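Carbohydrate binding module (Escherichia coli, PDB 2XFD) binds carbohydrate chains such as cellobiose through a calcium-dependent recognition site, as a non-catalytic module of family 60. Local coordinates at the calcium ion site. Sequence-based numbering; all coordinates share one arbitrary frame.

The calcium ion site. Residues 63-66, 75-77, 98. With CA (calcium ion), chain B.
Strand 62-69 kinks at Asp65, whose backbone conformation is helical rather than extended, and this break turns its carbonyl towards the metal, while strand 72-75 runs straight into the 3-10 helix 76-78 and Glu98 reaches in from a loop. The site belongs to a calcium-dependent carbohydrate-binding module of family CBM60. The ligands seen are protein and water oxygens, and the sugar-binding pocket involves other residues, so the role here is presumably structural, tying strand, short helix and loop together.

Asp65 serves twice. Its main-chain O lies 2.5 Å from the calcium. Its side chain, with CG anti to the backbone N (chi1 -166°), swings the carboxylate round to the same ion. There OD1 stands 2.3 Å from the calcium; the short aspartate arm suits this chelate through one residue. Gln75 contributes a neutral ligand, its amide oxygen OE1 standing 2.3 Å from calcium. The chain bends at chi2 (-67°) to turn that oxygen inward, and a glutamine supplies oxygen without adding to the three carboxylates, which, if ionised, would already more than balance the charge of the ion.

Glu77 meets the ion with both carboxylate oxygens, the fork straddling it with OE1 and OE2 each 2.5 Å from calcium. Its CG takes the crowded position between the backbone N and carbonyl carbon, and a bend at chi2 folds the chain back towards the ion. Glu98, by contrast, is extended beyond CG and arrives tip first, binding through OE2 alone at 2.3 Å. Its other oxygen, OE1, accepts a hydrogen bond of 2.9 Å from the Gln63 amide NE2, which approaches from above the carboxylate plane; this second-shell contact should restrain rotation of the carboxylate while OE2 faces the ion. A water adds a seventh observed ligand, its oxygen 2.4 Å from calcium.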
ATOM      1  N   GLN A  63       4.650   5.572  -2.785  1.00  4.03           N
ATOM      2  CA  GLN A  63       5.339   4.509  -3.535  1.00  4.41           C
ATOM      3  C   GLN A  63       5.512   3.336  -2.554  1.00  3.79           C
ATOM      4  O   GLN A  63       6.216   3.468  -1.568  1.00  4.49           O
ATOM      5  CB  GLN A  63       6.656   4.980  -4.103  1.00  4.52           C
ATOM      6  CG  GLN A  63       7.317   3.985  -5.029  1.00  5.05           C
ATOM      7  CD  GLN A  63       8.719   4.343  -5.444  1.00  6.37           C
ATOM      8  OE1 GLN A  63       9.338   5.280  -4.957  1.00  7.01           O
ATOM      9  NE2 GLN A  63       9.222   3.647  -6.376  1.00 11.72           N
ATOM     10  N   VAL A  64       4.892   2.202  -2.877  1.00  4.34           N
ATOM     11  CA  VAL A  64       5.020   0.960  -2.112  1.00  3.97           C
ATOM     12  C   VAL A  64       5.938   0.053  -2.863  1.00  3.94           C
ATOM     13  O   VAL A  64       5.668  -0.332  -3.981  1.00  5.35           O
ATOM     14  CB  VAL A  64       3.604   0.296  -1.912  1.00  4.48           C
ATOM     15  CG1 VAL A  64       3.786  -0.961  -1.060  1.00  4.68           C
ATOM     16  CG2 VAL A  64       2.605   1.228  -1.346  1.00  6.04           C
ATOM     17  N   ASP A  65       7.056  -0.282  -2.263  1.00  4.41           N
ATOM     18  CA  ASP A  65       7.984  -1.204  -2.900  1.00  4.87           C
ATOM     19  C   ASP A  65       7.418  -2.620  -2.952  1.00  4.35           C
ATOM     20  O   ASP A  65       7.325  -3.260  -4.028  1.00  4.45           O
ATOM     21  CB  ASP A  65       9.372  -1.178  -2.232  1.00  5.04           C
ATOM     22  CG  ASP A  65      10.462  -1.835  -3.019  1.00  6.31           C
ATOM     23  OD1 ASP A  65      10.197  -2.467  -4.027  1.00  6.50           O
ATOM     24  OD2 ASP A  65      11.640  -1.712  -2.590  1.00  8.56           O
ATOM     25  N   TYR A  66       7.035  -3.125  -1.807  1.00  3.92           N
ATOM     26  CA  TYR A  66       6.626  -4.481  -1.605  1.00  3.65           C
ATOM     27  C   TYR A  66       6.023  -4.595  -0.211  1.00  3.36           C
ATOM     28  O   TYR A  66       6.179  -3.707   0.627  1.00  4.30           O
ATOM     29  CB  TYR A  66       7.772  -5.517  -1.816  1.00  4.73           C
ATOM     30  CG  TYR A  66       8.975  -5.293  -0.916  1.00  3.84           C
ATOM     31  CD1 TYR A  66       8.973  -5.623   0.403  1.00  4.73           C
ATOM     32  CD2 TYR A  66      10.142  -4.774  -1.437  1.00  6.20           C
ATOM     33  CE1 TYR A  66      10.103  -5.473   1.200  1.00  5.22           C
ATOM     34  CE2 TYR A  66      11.254  -4.598  -0.661  1.00  7.14           C
ATOM     35  CZ  TYR A  66      11.224  -4.944   0.664  1.00  7.13           C
ATOM     36  OH  TYR A  66      12.363  -4.741   1.448  1.00  8.90           O
ATOM     37  N   GLN A  75       5.857  -8.206  -4.397  1.00  3.98           N
ATOM     38  CA  GLN A  75       6.145  -6.896  -4.983  1.00  3.84           C
ATOM     39  C   GLN A  75       4.858  -6.147  -5.302  1.00  4.04           C
ATOM     40  O   GLN A  75       3.946  -6.725  -5.898  1.00  4.27           O
ATOM     41  CB  GLN A  75       6.937  -7.046  -6.228  1.00  4.71           C
ATOM     42  CG  GLN A  75       8.352  -7.601  -6.068  1.00  5.90           C
ATOM     43  CD  GLN A  75       9.282  -6.681  -5.330  1.00  6.76           C
ATOM     44  OE1 GLN A  75       9.082  -5.488  -5.244  1.00  6.77           O
ATOM     45  NE2 GLN A  75      10.349  -7.252  -4.757  1.00 10.36           N
ATOM     46  N   ALA A  76       4.784  -4.854  -5.006  1.00  3.84           N
ATOM     47  CA  ALA A  76       3.582  -4.086  -5.366  1.00  3.69           C
ATOM     48  C   ALA A  76       3.299  -4.105  -6.849  1.00  4.10           C
ATOM     49  O   ALA A  76       2.145  -4.217  -7.268  1.00  4.57           O
ATOM     50  CB  ALA A  76       3.739  -2.666  -4.815  1.00  4.74           C
ATOM     51  N   GLU A  77       4.354  -3.985  -7.661  1.00  4.38           N
ATOM     52  CA  GLU A  77       4.246  -3.948  -9.102  1.00  5.11           C
ATOM     53  C   GLU A  77       3.835  -5.271  -9.715  1.00  5.14           C
ATOM     54  O   GLU A  77       3.486  -5.320 -10.883  1.00  6.28           O
ATOM     55  CB  GLU A  77       5.554  -3.420  -9.731  1.00  6.07           C
ATOM     56  CG  GLU A  77       6.810  -4.274  -9.466  1.00  6.75           C
ATOM     57  CD  GLU A  77       7.562  -3.913  -8.213  1.00  6.06           C
ATOM     58  OE1 GLU A  77       8.816  -3.996  -8.234  1.00  8.41           O
ATOM     59  OE2 GLU A  77       6.949  -3.609  -7.166  1.00  5.51           O
ATOM     60  N   GLU A  98       3.841   0.246  -8.289  1.00  5.22           N
ATOM     61  CA  GLU A  98       4.189   0.644  -6.944  1.00  4.96           C
ATOM     62  C   GLU A  98       3.446   1.845  -6.450  1.00  4.94           C
ATOM     63  O   GLU A  98       3.444   2.133  -5.254  1.00  5.75           O
ATOM     64  CB  GLU A  98       5.687   0.903  -6.853  1.00  5.40           C
ATOM     65  CG  GLU A  98       6.528  -0.327  -7.062  1.00  6.02           C
ATOM     66  CD  GLU A  98       8.016  -0.113  -6.929  1.00  6.68           C
ATOM     67  OE1 GLU A  98       8.479   0.992  -7.324  1.00  9.49           O
ATOM     68  OE2 GLU A  98       8.735  -1.016  -6.485  1.00  7.57           O
TER
HETATM   69 CA    CA B1112       8.995  -3.252  -5.854  1.00  6.03          CA
HETATM   70  O   HOH W   1      11.273  -3.395  -6.515  1.00 12.00           O